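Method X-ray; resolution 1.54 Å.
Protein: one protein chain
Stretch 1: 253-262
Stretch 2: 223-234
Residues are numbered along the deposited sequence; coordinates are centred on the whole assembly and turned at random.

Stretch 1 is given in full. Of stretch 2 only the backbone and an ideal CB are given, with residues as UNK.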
ATOM      1  N   GLY A 253       8.227  22.818 -17.128  1.00 33.29           N
ATOM      2  CA  GLY A 253       9.681  22.683 -17.184  1.00 33.53           C
ATOM      3  C   GLY A 253      10.271  21.447 -16.537  1.00 32.63           C
ATOM      4  O   GLY A 253       9.554  20.512 -16.154  1.00 32.41           O
ATOM      5  N   THR A 254      11.595  21.449 -16.405  1.00 32.41           N
ATOM      6  CA  THR A 254      12.308  20.317 -15.818  1.00 32.18           C
ATOM      7  C   THR A 254      12.804  20.651 -14.416  1.00 30.35           C
ATOM      8  O   THR A 254      13.429  21.679 -14.212  1.00 30.69           O
ATOM      9  CB  THR A 254      13.524  19.895 -16.678  1.00 33.08           C
ATOM     10  OG1 THR A 254      14.453  20.981 -16.759  1.00 37.70           O
ATOM     11  CG2 THR A 254      13.086  19.514 -18.085  1.00 34.21           C
ATOM     12  N   LEU A 255      12.525  19.778 -13.454  1.00 29.35           N
ATOM     13  CA  LEU A 255      13.134  19.906 -12.132  1.00 27.90           C
ATOM     14  C   LEU A 255      14.643  19.635 -12.200  1.00 29.31           C
ATOM     15  O   LEU A 255      15.073  18.560 -12.629  1.00 30.04           O
ATOM     16  CB  LEU A 255      12.463  18.960 -11.136  1.00 26.63           C
ATOM     17  CG  LEU A 255      12.963  19.053  -9.692  1.00 25.62           C
ATOM     18  CD1 LEU A 255      12.730  20.472  -9.156  1.00 23.57           C
ATOM     19  CD2 LEU A 255      12.285  18.007  -8.796  1.00 24.66           C
ATOM     20  N   THR A 256      15.439  20.621 -11.792  1.00 29.74           N
ATOM     21  CA  THR A 256      16.896  20.483 -11.727  1.00 31.19           C
ATOM     22  C   THR A 256      17.428  20.464 -10.294  1.00 30.89           C
ATOM     23  O   THR A 256      16.735  20.865  -9.350  1.00 29.11           O
ATOM     24  CB  THR A 256      17.607  21.647 -12.426  1.00 31.63           C
ATOM     25  OG1 THR A 256      17.258  22.880 -11.775  1.00 31.46           O
ATOM     26  CG2 THR A 256      17.253  21.713 -13.923  1.00 32.98           C
ATOM     27  N   LYS A 257      18.668  20.010 -10.145  1.00 32.06           N
ATOM     28  CA  LYS A 257      19.426  20.149  -8.903  1.00 32.67           C
ATOM     29  C   LYS A 257      19.520  21.593  -8.410  1.00 32.08           C
ATOM     30  O   LYS A 257      19.483  21.824  -7.205  1.00 31.58           O
ATOM     31  CB  LYS A 257      20.843  19.617  -9.090  1.00 34.06           C
ATOM     32  CG  LYS A 257      21.027  18.143  -8.828  1.00 37.06           C
ATOM     33  CD  LYS A 257      22.522  17.777  -8.897  1.00 41.31           C
ATOM     34  CE  LYS A 257      23.353  18.538  -7.843  1.00 42.57           C
ATOM     35  NZ  LYS A 257      24.826  18.568  -8.134  1.00 45.31           N
ATOM     36  N   GLU A 258      19.660  22.543  -9.341  1.00 32.54           N
ATOM     37  CA  GLU A 258      19.772  23.982  -9.054  1.00 32.13           C
ATOM     38  C   GLU A 258      18.515  24.509  -8.354  1.00 29.82           C
ATOM     39  O   GLU A 258      18.581  25.428  -7.545  1.00 30.10           O
ATOM     40  CB  GLU A 258      19.989  24.783 -10.346  1.00 33.77           C
ATOM     41  CG  GLU A 258      21.392  24.729 -10.943  1.00 38.09           C
ATOM     42  CD  GLU A 258      21.476  25.416 -12.304  1.00 42.95           C
ATOM     43  OE1 GLU A 258      20.716  25.033 -13.226  1.00 45.20           O
ATOM     44  OE2 GLU A 258      22.319  26.328 -12.467  1.00 46.08           O
ATOM     45  N   ILE A 259      17.368  23.932  -8.691  1.00 27.87           N
ATOM     46  CA  ILE A 259      16.098  24.302  -8.061  1.00 25.09           C
ATOM     47  C   ILE A 259      15.949  23.562  -6.736  1.00 23.78           C
ATOM     48  O   ILE A 259      15.546  24.136  -5.733  1.00 21.30           O
ATOM     49  CB  ILE A 259      14.916  24.008  -9.019  1.00 25.50           C
ATOM     50  CG1 ILE A 259      14.967  24.972 -10.210  1.00 26.40           C
ATOM     51  CG2 ILE A 259      13.556  24.069  -8.315  1.00 24.01           C
ATOM     52  CD1 ILE A 259      14.179  24.486 -11.416  1.00 27.63           C
ATOM     53  N   CYS A 260      16.298  22.282  -6.722  1.00 22.91           N
ATOM     54  CA  CYS A 260      16.113  21.479  -5.523  1.00 21.93           C
ATOM     55  C   CYS A 260      17.071  21.905  -4.406  1.00 21.92           C
ATOM     56  O   CYS A 260      16.682  22.004  -3.240  1.00 19.67           O
ATOM     57  CB  CYS A 260      16.339  20.005  -5.861  1.00 22.56           C
ATOM     58  SG  CYS A 260      15.877  18.842  -4.582  1.00 23.49           S
ATOM     59  N   SER A 261      18.320  22.151  -4.785  1.00 22.44           N
ATOM     60  CA  SER A 261      19.383  22.469  -3.837  1.00 23.58           C
ATOM     61  C   SER A 261      20.288  23.565  -4.404  1.00 23.74           C
ATOM     62  O   SER A 261      21.380  23.266  -4.906  1.00 24.97           O
ATOM     63  CB  SER A 261      20.196  21.194  -3.533  1.00 24.36           C
ATOM     64  OG  SER A 261      21.044  21.400  -2.421  1.00 28.96           O
ATOM     65  N   PRO A 262      19.839  24.835  -4.349  1.00 23.03           N
ATOM     66  CA  PRO A 262      20.663  25.944  -4.846  1.00 22.89           C
ATOM     67  C   PRO A 262      22.000  26.016  -4.116  1.00 23.82           C
ATOM     68  O   PRO A 262      22.068  25.701  -2.913  1.00 23.82           O
ATOM     69  CB  PRO A 262      19.853  27.203  -4.506  1.00 22.50           C
ATOM     70  CG  PRO A 262      18.531  26.739  -4.107  1.00 22.59           C
ATOM     71  CD  PRO A 262      18.598  25.297  -3.715  1.00 21.84           C
ATOM     72  N   UNK A 223      20.684  15.142   4.373  1.00 29.24           N
ATOM     73  CA  UNK A 223      19.731  14.229   3.721  1.00 29.85           C
ATOM     74  C   UNK A 223      19.054  14.877   2.515  1.00 28.35           C
ATOM     75  O   UNK A 223      18.698  14.197   1.553  1.00 28.37           O
ATOM     76  CB  UNK A 223      18.668  13.773   4.722  1.00 29.85           C
ATOM     77  N   UNK A 224      18.851  16.189   2.587  1.00 26.85           N
ATOM     78  CA  UNK A 224      18.206  16.915   1.494  1.00 25.31           C
ATOM     79  C   UNK A 224      19.089  16.968   0.261  1.00 26.73           C
ATOM     80  O   UNK A 224      18.634  16.744  -0.856  1.00 25.22           O
ATOM     81  CB  UNK A 224      17.847  18.335   1.937  1.00 25.31           C
ATOM     82  N   UNK A 225      20.360  17.292   0.461  1.00 28.33           N
ATOM     83  CA  UNK A 225      21.253  17.435  -0.683  1.00 31.50           C
ATOM     84  C   UNK A 225      21.349  16.096  -1.422  1.00 32.38           C
ATOM     85  O   UNK A 225      21.489  16.065  -2.646  1.00 33.71           O
ATOM     86  CB  UNK A 225      22.637  17.911  -0.237  1.00 31.50           C
ATOM     87  N   UNK A 226      21.217  15.005  -0.674  1.00 33.51           N
ATOM     88  CA  UNK A 226      21.228  13.666  -1.258  1.00 34.93           C
ATOM     89  C   UNK A 226      19.957  13.350  -2.053  1.00 34.55           C
ATOM     90  O   UNK A 226      20.033  12.739  -3.119  1.00 35.12           O
ATOM     91  CB  UNK A 226      21.411  12.625  -0.152  1.00 34.93           C
ATOM     92  N   UNK A 227      18.802  13.762  -1.528  1.00 33.57           N
ATOM     93  CA  UNK A 227      17.529  13.697  -2.251  1.00 33.23           C
ATOM     94  C   UNK A 227      17.625  14.396  -3.620  1.00 32.83           C
ATOM     95  O   UNK A 227      17.230  13.838  -4.655  1.00 33.43           O
ATOM     96  CB  UNK A 227      16.417  14.333  -1.414  1.00 33.23           C
ATOM     97  N   UNK A 228      18.188  15.600  -3.626  1.00 31.31           N
ATOM     98  CA  UNK A 228      18.314  16.389  -4.840  1.00 30.62           C
ATOM     99  C   UNK A 228      19.309  15.780  -5.827  1.00 32.76           C
ATOM    100  O   UNK A 228      19.097  15.836  -7.041  1.00 32.42           O
ATOM    101  CB  UNK A 228      18.738  17.817  -4.489  1.00 30.62           C
ATOM    102  N   UNK A 229      20.388  15.205  -5.304  1.00 34.06           N
ATOM    103  CA  UNK A 229      21.445  14.668  -6.169  1.00 36.94           C
ATOM    104  C   UNK A 229      20.980  13.414  -6.916  1.00 37.69           C
ATOM    105  O   UNK A 229      21.598  13.003  -7.899  1.00 38.74           O
ATOM    106  CB  UNK A 229      22.691  14.347  -5.341  1.00 36.94           C
ATOM    107  N   UNK A 230      19.877  12.828  -6.454  1.00 37.54           N
ATOM    108  CA  UNK A 230      19.282  11.668  -7.116  1.00 38.87           C
ATOM    109  C   UNK A 230      18.318  12.020  -8.256  1.00 38.42           C
ATOM    110  O   UNK A 230      17.844  11.127  -8.962  1.00 39.20           O
ATOM    111  CB  UNK A 230      18.542  10.822  -6.078  1.00 38.87           C
ATOM    112  N   UNK A 231      18.024  13.308  -8.434  1.00 37.33           N
ATOM    113  CA  UNK A 231      17.099  13.745  -9.485  1.00 36.28           C
ATOM    114  C   UNK A 231      17.492  13.201 -10.860  1.00 37.17           C
ATOM    115  O   UNK A 231      18.629  13.377 -11.312  1.00 37.98           O
ATOM    116  CB  UNK A 231      17.044  15.273  -9.532  1.00 36.28           C
ATOM    117  N   UNK A 232      16.535  12.525 -11.494  1.00 36.48           N
ATOM    118  CA  UNK A 232      16.690  12.032 -12.863  1.00 37.02           C
ATOM    119  C   UNK A 232      15.950  12.984 -13.802  1.00 36.81           C
ATOM    120  O   UNK A 232      14.718  12.928 -13.934  1.00 35.62           O
ATOM    121  CB  UNK A 232      16.164  10.602 -13.002  1.00 37.02           C
ATOM    122  N   UNK A 233      16.716  13.871 -14.433  1.00 37.29           N
ATOM    123  CA  UNK A 233      16.158  14.913 -15.285  1.00 37.37           C
ATOM    124  C   UNK A 233      15.555  14.407 -16.594  1.00 38.43           C
ATOM    125  O   UNK A 233      14.845  15.147 -17.281  1.00 38.98           O
ATOM    126  CB  UNK A 233      17.249  15.938 -15.602  1.00 37.37           C
ATOM    127  N   UNK A 234      15.858  13.167 -16.959  1.00 38.62           N
ATOM    128  CA  UNK A 234      15.334  12.615 -18.202  1.00 39.53           C
ATOM    129  C   UNK A 234      13.879  12.181 -18.005  1.00 38.17           C
ATOM    130  O   UNK A 234      13.041  12.386 -18.886  1.00 38.99           O
ATOM    131  CB  UNK A 234      16.190  11.437 -18.673  1.00 39.53           C
TER

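Position 223 is helical, and its ideal CB finds nothing of stretch 1 within 5.5 Å. Many polar residues would suit; the residue is D223.

At 224 the CA-to-CB bond points sideways, so a short side chain would miss stretch 1. C260 O, at the end of a helix, has no donor from stretch 1, which favours a long or broad side chain that can donate. W224 answers: NE1 donates to C260 O at 2.9 Å, with the carbonyl at the ring edge, near its plane.

Position 225, also sideways, has an ideal CB 4.4 Å from S261 OG. Small or medium side chains, polar or not, could fit. V225 packs its CG1 4.0 Å from S261 OG without a hydrogen bond.

Position 226 is out of reach of stretch 1 and open to most helix formers. R226 NH2 makes a salt bridge with D223 OD1 at 2.6 Å. Position 227 points sideways, with nothing of stretch 1 near its ideal CB, so most helix-compatible side chains would do; V227 barely contributes.

Position 228 is the most tightly dictated. Its CB points toward stretch 1 and sits 3.0 Å from C260 SG, too near for an ordinary nonbonded contact yet the distance expected across CB-SG-SG in a disulfide. Cysteine is the clear reading. C228 SG joins C260 SG at 2.0 Å with chi3 of -68°.

At 229 the CB points away, although K257 CE is 4.9 Å from it. A polar or acidic residue would be natural beside a lysine. E229 is found, but no salt bridge forms; K257 CD instead passes 4.3 Å from E229 CA.

Position 230 points away, leaving the choice free. H230 uses ND1 to donate to R226 O at 2.7 Å.

Position 231 has left helical angles (-53/125) and aims its CB toward L255, T256 and K257. The space between L255 and C260 invites a branched or extended aliphatic. I231 fills it: CD1 comes to 3.6 Å from C260 CB and 4.0 Å from L255 CD2, and CG2 lies 3.5 Å from L255 O.

At 232 CA-to-CB points away, so stretch 1 sets no demand and many polar side chains would do; D232 accepts through OD1 from the backbone N of 234.

At 233 the CB is sideways, 4.5 Å from L255 O, and small polar residues would do. T233 brings OG1 to 4.3 Å from T254 CB, a loose contact. At 234 CA-to-CB points away, and stretch 1 leaves the choice open, small polar residues included; T234 OG1 donates to D232 OD1 at a very short 2.3 Å.

Stretch 2 (223-234) DWVRVCEHIDTT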
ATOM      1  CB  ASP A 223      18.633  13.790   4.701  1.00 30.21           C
ATOM      2  CG  ASP A 223      19.107  12.747   5.713  1.00 34.36           C
ATOM      3  OD1 ASP A 223      20.318  12.398   5.748  1.00 39.80           O
ATOM      4  OD2 ASP A 223      18.241  12.273   6.488  1.00 37.89           O
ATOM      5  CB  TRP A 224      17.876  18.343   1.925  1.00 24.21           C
ATOM      6  CG  TRP A 224      17.120  19.120   0.882  1.00 21.89           C
ATOM      7  CD1 TRP A 224      17.626  20.060   0.041  1.00 22.75           C
ATOM      8  CD2 TRP A 224      15.741  18.973   0.546  1.00 20.59           C
ATOM      9  NE1 TRP A 224      16.636  20.542  -0.781  1.00 20.46           N
ATOM     10  CE2 TRP A 224      15.465  19.899  -0.487  1.00 19.96           C
ATOM     11  CE3 TRP A 224      14.704  18.179   1.040  1.00 21.98           C
ATOM     12  CZ2 TRP A 224      14.193  20.042  -1.041  1.00 19.17           C
ATOM     13  CZ3 TRP A 224      13.437  18.320   0.494  1.00 20.57           C
ATOM     14  CH2 TRP A 224      13.193  19.239  -0.533  1.00 18.08           C
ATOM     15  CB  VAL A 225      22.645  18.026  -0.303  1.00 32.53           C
ATOM     16  CG1 VAL A 225      22.473  19.236   0.623  1.00 33.02           C
ATOM     17  CG2 VAL A 225      23.571  16.975   0.316  1.00 35.49           C
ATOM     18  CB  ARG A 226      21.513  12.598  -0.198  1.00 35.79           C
ATOM     19  CG  ARG A 226      22.946  12.645   0.348  1.00 38.67           C
ATOM     20  CD  ARG A 226      23.300  11.376   1.121  1.00 42.41           C
ATOM     21  NE  ARG A 226      22.176  10.925   1.942  1.00 43.73           N
ATOM     22  CZ  ARG A 226      22.020  11.186   3.238  1.00 45.31           C
ATOM     23  NH1 ARG A 226      22.927  11.890   3.910  1.00 45.91           N
ATOM     24  NH2 ARG A 226      20.946  10.723   3.868  1.00 45.91           N
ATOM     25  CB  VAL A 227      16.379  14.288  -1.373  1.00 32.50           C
ATOM     26  CG1 VAL A 227      15.148  14.698  -2.194  1.00 33.27           C
ATOM     27  CG2 VAL A 227      15.999  13.308  -0.267  1.00 34.08           C
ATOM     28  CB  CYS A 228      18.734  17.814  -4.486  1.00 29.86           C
ATOM     29  SG  CYS A 228      17.537  18.659  -3.408  1.00 24.34           S
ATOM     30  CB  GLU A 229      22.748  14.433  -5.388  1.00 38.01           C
ATOM     31  CG  GLU A 229      22.769  13.192  -4.501  1.00 41.83           C
ATOM     32  CD  GLU A 229      23.978  13.139  -3.570  1.00 46.15           C
ATOM     33  OE1 GLU A 229      24.667  14.176  -3.406  1.00 47.48           O
ATOM     34  OE2 GLU A 229      24.231  12.055  -2.999  1.00 48.26           O
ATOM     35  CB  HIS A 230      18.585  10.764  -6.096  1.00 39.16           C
ATOM     36  CG  HIS A 230      19.520   9.868  -5.345  1.00 42.25           C
ATOM     37  ND1 HIS A 230      20.060  10.209  -4.123  1.00 44.31           N
ATOM     38  CD2 HIS A 230      20.013   8.642  -5.644  1.00 45.44           C
ATOM     39  CE1 HIS A 230      20.843   9.233  -3.699  1.00 45.59           C
ATOM     40  NE2 HIS A 230      20.832   8.269  -4.604  1.00 47.37           N
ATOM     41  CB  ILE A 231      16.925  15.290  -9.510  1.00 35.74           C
ATOM     42  CG1 ILE A 231      16.044  15.715  -8.333  1.00 33.70           C
ATOM     43  CG2 ILE A 231      16.317  15.750 -10.853  1.00 36.64           C
ATOM     44  CD1 ILE A 231      16.075  17.199  -8.023  1.00 31.37           C
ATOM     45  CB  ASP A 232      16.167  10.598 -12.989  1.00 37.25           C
ATOM     46  CG  ASP A 232      16.343  10.021 -14.392  1.00 38.97           C
ATOM     47  OD1 ASP A 232      16.521  10.801 -15.350  1.00 40.26           O
ATOM     48  OD2 ASP A 232      16.290   8.780 -14.539  1.00 39.94           O
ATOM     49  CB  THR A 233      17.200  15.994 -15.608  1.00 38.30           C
ATOM     50  OG1 THR A 233      16.645  16.898 -16.568  1.00 41.06           O
ATOM     51  CG2 THR A 233      18.462  15.378 -16.199  1.00 38.92           C
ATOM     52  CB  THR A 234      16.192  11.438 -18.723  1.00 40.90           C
ATOM     53  OG1 THR A 234      16.440  10.521 -17.652  1.00 42.91           O
ATOM     54  CG2 THR A 234      17.520  11.939 -19.262  1.00 41.14           C
TER
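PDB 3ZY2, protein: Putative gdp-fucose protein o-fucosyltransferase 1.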